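Local coordinates for Sca-family protein (Rickettsia rickettsii, PDB 4LQ8), which probably takes part in cell adhesion as the rickettsial surface cell antigen Sca4, of which this chain holds the N-terminal domains, at residues T203-Q211 with D290-I301; M237-K245 with D254-H262. All coordinates share one frame; numbering follows the deposited sequence.

Contact 1: T203-Q211 with D290-I301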
# COMPACT_ATOMS: atom_id res chain seq x y z
N THR A 203 -9.69 22.22 -0.27
CA THR A 203 -9.41 23.57 -0.80
C THR A 203 -8.13 23.68 -1.62
O THR A 203 -7.66 24.79 -1.88
CB THR A 203 -9.44 24.61 0.33
OG1 THR A 203 -8.39 24.31 1.24
CG2 THR A 203 -10.78 24.68 1.05
N LYS A 204 -7.57 22.54 -2.05
CA LYS A 204 -6.37 22.55 -2.87
C LYS A 204 -6.60 21.70 -4.14
O LYS A 204 -6.02 20.61 -4.28
CB LYS A 204 -5.13 22.12 -2.05
CG LYS A 204 -3.83 22.48 -2.73
CD LYS A 204 -2.60 22.15 -1.90
CE LYS A 204 -1.40 22.22 -2.82
NZ LYS A 204 -0.13 22.20 -2.07
N PRO A 205 -7.49 22.13 -5.07
CA PRO A 205 -7.71 21.29 -6.28
C PRO A 205 -6.44 21.22 -7.14
O PRO A 205 -5.60 22.15 -7.15
CB PRO A 205 -8.83 22.03 -7.03
CG PRO A 205 -8.72 23.47 -6.56
CD PRO A 205 -8.27 23.38 -5.13
N PHE A 206 -6.29 20.10 -7.84
CA PHE A 206 -5.19 19.90 -8.77
C PHE A 206 -5.64 18.92 -9.84
O PHE A 206 -6.58 18.14 -9.61
CB PHE A 206 -3.91 19.42 -8.05
CG PHE A 206 -3.99 18.07 -7.39
CD1 PHE A 206 -3.66 16.92 -8.10
CD2 PHE A 206 -4.41 17.95 -6.07
CE1 PHE A 206 -3.76 15.67 -7.50
CE2 PHE A 206 -4.51 16.70 -5.47
CZ PHE A 206 -4.14 15.57 -6.18
N THR A 207 -4.98 18.95 -10.98
CA THR A 207 -5.24 18.05 -12.10
C THR A 207 -4.03 17.13 -12.31
O THR A 207 -2.88 17.56 -12.26
CB THR A 207 -5.58 18.84 -13.38
OG1 THR A 207 -6.80 19.54 -13.17
CG2 THR A 207 -5.71 17.94 -14.61
N LEU A 208 -4.32 15.86 -12.56
CA LEU A 208 -3.31 14.87 -12.89
C LEU A 208 -3.68 14.24 -14.23
O LEU A 208 -4.74 14.55 -14.80
CB LEU A 208 -3.10 13.84 -11.75
CG LEU A 208 -4.30 13.14 -11.15
CD1 LEU A 208 -4.83 12.05 -12.11
CD2 LEU A 208 -3.95 12.51 -9.81
N ALA A 209 -2.82 13.38 -14.76
CA ALA A 209 -3.13 12.74 -16.04
C ALA A 209 -3.08 11.24 -15.88
O ALA A 209 -2.23 10.72 -15.15
CB ALA A 209 -2.17 13.19 -17.12
N LYS A 210 -4.00 10.54 -16.56
CA LYS A 210 -4.00 9.07 -16.63
C LYS A 210 -2.87 8.70 -17.61
O LYS A 210 -2.40 9.57 -18.36
CB LYS A 210 -5.33 8.54 -17.18
CG LYS A 210 -6.54 8.78 -16.30
CD LYS A 210 -7.72 8.07 -16.91
CE LYS A 210 -9.01 8.44 -16.23
NZ LYS A 210 -10.17 7.77 -16.87
N GLN A 211 -2.45 7.42 -17.63
CA GLN A 211 -1.38 6.96 -18.53
C GLN A 211 -1.67 7.30 -20.01
O GLN A 211 -0.74 7.62 -20.74
CB GLN A 211 -1.06 5.46 -18.34
CG GLN A 211 0.31 5.06 -18.92
CD GLN A 211 0.40 3.60 -19.33
OE1 GLN A 211 -0.55 2.99 -19.87
NE2 GLN A 211 1.57 3.01 -19.13
N ASP A 290 4.59 16.47 0.56
CA ASP A 290 3.15 16.62 0.74
C ASP A 290 2.36 16.02 -0.43
O ASP A 290 1.12 16.00 -0.38
CB ASP A 290 2.78 18.11 0.96
CG ASP A 290 3.15 19.04 -0.20
OD1 ASP A 290 4.15 18.76 -0.91
OD2 ASP A 290 2.47 20.07 -0.37
N ALA A 291 3.07 15.55 -1.50
CA ALA A 291 2.41 14.95 -2.67
C ALA A 291 1.58 13.70 -2.25
O ALA A 291 2.10 12.79 -1.60
CB ALA A 291 3.45 14.58 -3.71
N ILE A 292 0.29 13.69 -2.59
CA ILE A 292 -0.61 12.62 -2.23
C ILE A 292 -0.41 11.40 -3.13
O ILE A 292 -0.16 11.55 -4.33
CB ILE A 292 -2.09 13.11 -2.13
CG1 ILE A 292 -2.98 12.12 -1.31
CG2 ILE A 292 -2.70 13.42 -3.50
CD1 ILE A 292 -2.58 12.01 0.27
N ALA A 293 -0.51 10.20 -2.55
CA ALA A 293 -0.40 8.96 -3.31
C ALA A 293 -1.64 8.83 -4.16
O ALA A 293 -2.73 9.20 -3.72
CB ALA A 293 -0.32 7.76 -2.35
N TYR A 294 -1.49 8.34 -5.37
CA TYR A 294 -2.63 8.06 -6.24
C TYR A 294 -2.34 6.86 -7.10
O TYR A 294 -1.17 6.46 -7.24
CB TYR A 294 -3.10 9.29 -7.08
CG TYR A 294 -2.27 9.61 -8.30
CD1 TYR A 294 -1.21 10.51 -8.24
CD2 TYR A 294 -2.59 9.06 -9.54
CE1 TYR A 294 -0.49 10.87 -9.38
CE2 TYR A 294 -1.86 9.38 -10.69
CZ TYR A 294 -0.82 10.30 -10.61
OH TYR A 294 -0.13 10.62 -11.75
N ILE A 295 -3.40 6.27 -7.66
CA ILE A 295 -3.34 5.12 -8.54
C ILE A 295 -4.42 5.26 -9.60
O ILE A 295 -5.46 5.89 -9.38
CB ILE A 295 -3.53 3.75 -7.77
CG1 ILE A 295 -4.82 3.76 -6.93
CG2 ILE A 295 -2.31 3.41 -6.89
CD1 ILE A 295 -5.56 2.63 -6.98
N GLU A 296 -4.19 4.63 -10.73
CA GLU A 296 -5.15 4.45 -11.79
C GLU A 296 -5.53 2.99 -11.59
O GLU A 296 -4.63 2.19 -11.38
CB GLU A 296 -4.49 4.68 -13.15
CG GLU A 296 -5.50 5.00 -14.22
CD GLU A 296 -4.90 5.27 -15.58
OE1 GLU A 296 -3.72 5.68 -15.66
OE2 GLU A 296 -5.63 5.08 -16.58
N HIS A 297 -6.82 2.67 -11.49
CA HIS A 297 -7.30 1.32 -11.20
C HIS A 297 -8.64 1.15 -11.89
O HIS A 297 -9.56 1.95 -11.66
CB HIS A 297 -7.46 1.14 -9.67
CG HIS A 297 -7.02 -0.22 -9.19
ND1 HIS A 297 -7.89 -1.32 -9.21
CD2 HIS A 297 -5.81 -0.63 -8.75
CE1 HIS A 297 -7.18 -2.34 -8.75
NE2 HIS A 297 -5.92 -1.97 -8.46
N GLY A 298 -8.74 0.14 -12.76
CA GLY A 298 -9.94 -0.10 -13.56
C GLY A 298 -10.31 1.10 -14.42
O GLY A 298 -11.49 1.39 -14.60
N GLY A 299 -9.31 1.83 -14.89
CA GLY A 299 -9.51 3.03 -15.71
C GLY A 299 -9.93 4.28 -14.94
O GLY A 299 -10.20 5.31 -15.57
N GLU A 300 -9.97 4.23 -13.59
CA GLU A 300 -10.35 5.38 -12.76
C GLU A 300 -9.18 5.79 -11.87
O GLU A 300 -8.33 4.97 -11.54
CB GLU A 300 -11.58 5.06 -11.88
CG GLU A 300 -12.86 4.76 -12.65
CD GLU A 300 -13.50 5.96 -13.33
OE1 GLU A 300 -14.18 6.74 -12.63
OE2 GLU A 300 -13.32 6.11 -14.56
N ILE A 301 -9.18 7.05 -11.43
CA ILE A 301 -8.16 7.59 -10.55
C ILE A 301 -8.66 7.57 -9.12
O ILE A 301 -9.79 7.95 -8.85
CB ILE A 301 -7.69 9.01 -11.01
CG1 ILE A 301 -6.89 8.92 -12.35
CG2 ILE A 301 -6.89 9.73 -9.91
CD1 ILE A 301 -5.38 8.38 -12.27
O HOH W 1 -0.07 13.02 -13.31
O HOH W 2 -0.47 9.11 -13.98

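Contact 2: M237-K245 with D254-H262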
# COMPACT_ATOMS: atom_id res chain seq x y z
N MET A 237 -1.59 -3.96 15.69
CA MET A 237 -2.60 -3.16 15.02
C MET A 237 -2.45 -3.30 13.52
O MET A 237 -1.35 -3.19 13.00
CB MET A 237 -2.44 -1.70 15.49
CG MET A 237 -3.27 -0.68 14.77
SD MET A 237 -2.95 1.00 15.41
CE MET A 237 -1.36 1.32 14.76
N HIS A 238 -3.56 -3.54 12.82
CA HIS A 238 -3.55 -3.61 11.35
C HIS A 238 -4.59 -2.65 10.83
O HIS A 238 -5.71 -2.62 11.33
CB HIS A 238 -3.79 -5.04 10.83
CG HIS A 238 -2.79 -6.01 11.34
ND1 HIS A 238 -1.60 -6.24 10.67
CD2 HIS A 238 -2.82 -6.78 12.46
CE1 HIS A 238 -0.95 -7.13 11.40
NE2 HIS A 238 -1.65 -7.48 12.48
N LEU A 239 -4.20 -1.83 9.86
CA LEU A 239 -5.05 -0.79 9.31
C LEU A 239 -5.24 -0.98 7.85
O LEU A 239 -4.29 -1.28 7.13
CB LEU A 239 -4.41 0.59 9.54
CG LEU A 239 -4.03 0.95 11.00
CD1 LEU A 239 -3.28 2.27 11.02
CD2 LEU A 239 -5.28 1.00 11.91
N SER A 240 -6.49 -0.80 7.37
CA SER A 240 -6.86 -0.90 5.95
C SER A 240 -7.65 0.34 5.61
O SER A 240 -8.80 0.44 6.00
CB SER A 240 -7.68 -2.16 5.68
OG SER A 240 -6.91 -3.34 5.80
N MET A 241 -7.02 1.29 4.91
CA MET A 241 -7.63 2.56 4.53
C MET A 241 -7.97 2.56 3.06
O MET A 241 -7.10 2.41 2.20
CB MET A 241 -6.72 3.75 4.94
CG MET A 241 -6.36 3.76 6.45
SD MET A 241 -7.79 3.93 7.56
CE MET A 241 -6.98 3.94 9.14
N VAL A 242 -9.27 2.67 2.76
CA VAL A 242 -9.77 2.60 1.40
C VAL A 242 -9.31 3.82 0.54
O VAL A 242 -9.16 4.95 1.04
CB VAL A 242 -11.32 2.38 1.37
CG1 VAL A 242 -12.09 3.66 1.76
CG2 VAL A 242 -11.78 1.84 0.02
N ALA A 243 -9.09 3.56 -0.74
CA ALA A 243 -8.75 4.56 -1.75
C ALA A 243 -9.98 5.45 -1.93
O ALA A 243 -11.10 4.97 -1.77
CB ALA A 243 -8.42 3.87 -3.06
N LEU A 244 -9.79 6.73 -2.24
CA LEU A 244 -10.93 7.62 -2.47
C LEU A 244 -10.98 7.98 -3.93
O LEU A 244 -9.92 8.16 -4.55
CB LEU A 244 -10.83 8.92 -1.64
CG LEU A 244 -11.01 8.82 -0.13
CD1 LEU A 244 -10.94 10.20 0.50
CD2 LEU A 244 -12.33 8.15 0.26
N LYS A 245 -12.19 8.18 -4.47
CA LYS A 245 -12.39 8.64 -5.84
C LYS A 245 -11.94 10.10 -5.96
O LYS A 245 -11.70 10.75 -4.94
CB LYS A 245 -13.87 8.48 -6.25
CG LYS A 245 -14.36 7.03 -6.21
CD LYS A 245 -15.64 6.83 -7.01
CE LYS A 245 -16.87 7.16 -6.23
NZ LYS A 245 -18.08 7.14 -7.10
N ASP A 254 -16.74 -3.71 -4.66
CA ASP A 254 -16.24 -4.48 -5.81
C ASP A 254 -15.03 -3.87 -6.52
O ASP A 254 -14.31 -4.61 -7.19
CB ASP A 254 -17.36 -4.76 -6.83
CG ASP A 254 -18.21 -5.97 -6.45
OD1 ASP A 254 -17.64 -7.06 -6.22
OD2 ASP A 254 -19.46 -5.81 -6.36
N LYS A 255 -14.82 -2.56 -6.42
CA LYS A 255 -13.73 -1.84 -7.07
C LYS A 255 -12.67 -1.33 -6.08
O LYS A 255 -11.66 -0.76 -6.50
CB LYS A 255 -14.29 -0.63 -7.85
CG LYS A 255 -15.13 -1.01 -9.06
CD LYS A 255 -15.54 0.22 -9.85
CE LYS A 255 -16.44 -0.10 -11.02
NZ LYS A 255 -15.71 -0.78 -12.13
N ALA A 256 -12.91 -1.53 -4.79
CA ALA A 256 -12.10 -1.01 -3.69
C ALA A 256 -10.71 -1.59 -3.56
O ALA A 256 -10.54 -2.80 -3.50
CB ALA A 256 -12.83 -1.16 -2.38
N VAL A 257 -9.73 -0.70 -3.46
CA VAL A 257 -8.33 -1.03 -3.15
C VAL A 257 -7.96 -0.22 -1.92
O VAL A 257 -8.68 0.72 -1.58
CB VAL A 257 -7.35 -0.89 -4.32
CG1 VAL A 257 -7.53 -2.04 -5.30
CG2 VAL A 257 -7.48 0.47 -4.99
N TYR A 258 -6.89 -0.60 -1.23
CA TYR A 258 -6.52 -0.03 0.06
C TYR A 258 -5.04 0.23 0.23
O TYR A 258 -4.20 -0.37 -0.44
CB TYR A 258 -6.93 -1.05 1.16
CG TYR A 258 -8.40 -1.41 1.18
CD1 TYR A 258 -8.92 -2.36 0.31
CD2 TYR A 258 -9.27 -0.81 2.08
CE1 TYR A 258 -10.28 -2.64 0.27
CE2 TYR A 258 -10.64 -1.11 2.08
CZ TYR A 258 -11.14 -2.02 1.16
OH TYR A 258 -12.46 -2.34 1.15
N PHE A 259 -4.73 1.12 1.18
CA PHE A 259 -3.40 1.32 1.69
C PHE A 259 -3.46 0.60 3.04
O PHE A 259 -4.35 0.89 3.84
CB PHE A 259 -3.03 2.80 1.87
CG PHE A 259 -1.64 2.93 2.45
CD1 PHE A 259 -0.51 2.70 1.66
CD2 PHE A 259 -1.46 3.24 3.80
CE1 PHE A 259 0.77 2.77 2.22
CE2 PHE A 259 -0.17 3.33 4.34
CZ PHE A 259 0.93 3.09 3.55
N THR A 260 -2.58 -0.39 3.27
CA THR A 260 -2.59 -1.12 4.53
C THR A 260 -1.30 -0.88 5.29
O THR A 260 -0.29 -0.60 4.67
CB THR A 260 -2.94 -2.63 4.35
OG1 THR A 260 -1.82 -3.32 3.82
CG2 THR A 260 -4.21 -2.86 3.46
N ALA A 261 -1.36 -0.99 6.63
CA ALA A 261 -0.22 -0.81 7.52
C ALA A 261 -0.33 -1.85 8.63
O ALA A 261 -1.41 -2.06 9.20
CB ALA A 261 -0.20 0.62 8.08
N HIS A 262 0.78 -2.56 8.88
CA HIS A 262 0.86 -3.71 9.77
C HIS A 262 1.86 -3.52 10.88
O HIS A 262 3.05 -3.42 10.64
CB HIS A 262 1.16 -4.96 8.91
CG HIS A 262 0.21 -5.04 7.76
ND1 HIS A 262 -1.11 -5.46 7.94
CD2 HIS A 262 0.36 -4.61 6.48
CE1 HIS A 262 -1.69 -5.32 6.76
NE2 HIS A 262 -0.84 -4.81 5.85

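Contact 1: T203-Q211 with D290-I301
K210 lies across E296 and reaches the turn at G299, at one end of an interface between two β-sheets. Its first torsion turns CG anti to the carbonyl carbon (chi1 -66°), and the chain runs extended from there, crossing the E296 side chain at about a right angle. K210 CB rests 3.5 Å from E296 OE2. K210 CG keeps close to that carboxylate and also meets I301 CG1 at 4.0 Å. K210 CD is near both E296 OE2 and G299 O, and K210 CE comes to 3.4 Å from G299 O. K210 NZ then donates a 2.8 Å hydrogen bond to G299 O, almost straight in line with the carbonyl. G299 belongs to the type I' turn H297-E300, so the lysine tip grips the hairpin at its bend. The other carboxylate oxygen, E296 OE1, accepts a hydrogen bond from Q211 N, 2.9 Å away and nearly straight (172°), from the syn side but tilted out of the carboxylate plane. Farther along, L208 places its two methyls on different partners: CD2 sits over the middle of the Y294 ring, 3.5 Å from its centroid, a CH-pi contact, while CD1 packs on I301 CD1. The Y294 hydroxyl is joined through two waters to the backbone of A209, one meeting its N and one its O. Beyond L208, F206 CZ meets I292 CG2 at 3.7 Å. Strand 206-209 passes over strand 292-297 at 45°, their axes 9.9 Å apart, as in face-to-face sheet packing. The first strand lies in an antiparallel sheet beside strand 215-224, whose I218 touches both F206 and I301; the second belongs to a mixed sheet beside strands 282-285 and 300-304, with helix 135-155 reached by H297.

Contact 2: M237-K245 with D254-H262
The Y258 ring meets V242, its non-hydrogen-bonded partner on the antiparallel strand 237-242, obliquely. Y258 CE2 comes within 3.6 Å of V242 CB, and V242 CG2 makes an off-centre CH-pi contact with the ring; H153 of helix 135-155 meets the same ring edge-to-face. L239 is gripped through its backbone, L239 N bonding to A261 O at 2.9 Å and L239 O receiving A261 N at 3.0 Å. Its side chain points to the face shared with M241, F259 and A261, where L196 of strand 192-201 packs on it. On the other face H262 meets H238 rim to rim, the ring planes inclined at 46°. With CG anti to the carbonyl carbon in both H262 (chi1 -50°) and H238 (chi1 -58°), the rings swing to the backbone N side and H262 ND1 meets H238 ND1 at 2.9 Å in a hydrogen bond. H262 NE2 and T260 OG1 share a 2.7 Å hydrogen bond, T260 OG1 also bonds to S277, and H238 NE2 is hydrogen-bonded to D63. One of the two ND1 atoms must accept, so these buried imidazoles are probably not both doubly protonated.

Contact 1 joins two sheets face to face, whereas contact 2 is an antiparallel strand pairing inside one of them. Both reach the mixed sheet, in which strand 300-304 is a neighbour of strand 236-245; A243 of contact 2 touches Y302 and L304 there. The contacts also meet directly through V257, whose CG1 is 3.5 Å from H297 CE1 and whose CG2 is 3.5 Å from I295 CD1. Their centres are about 16 Å apart. Along the chain, contact 2 is nested within the loop that contact 1 closes. Helix 135-155 borders both, with E142 and E145 at the 290-301 side and K150 and H153 at contact 2.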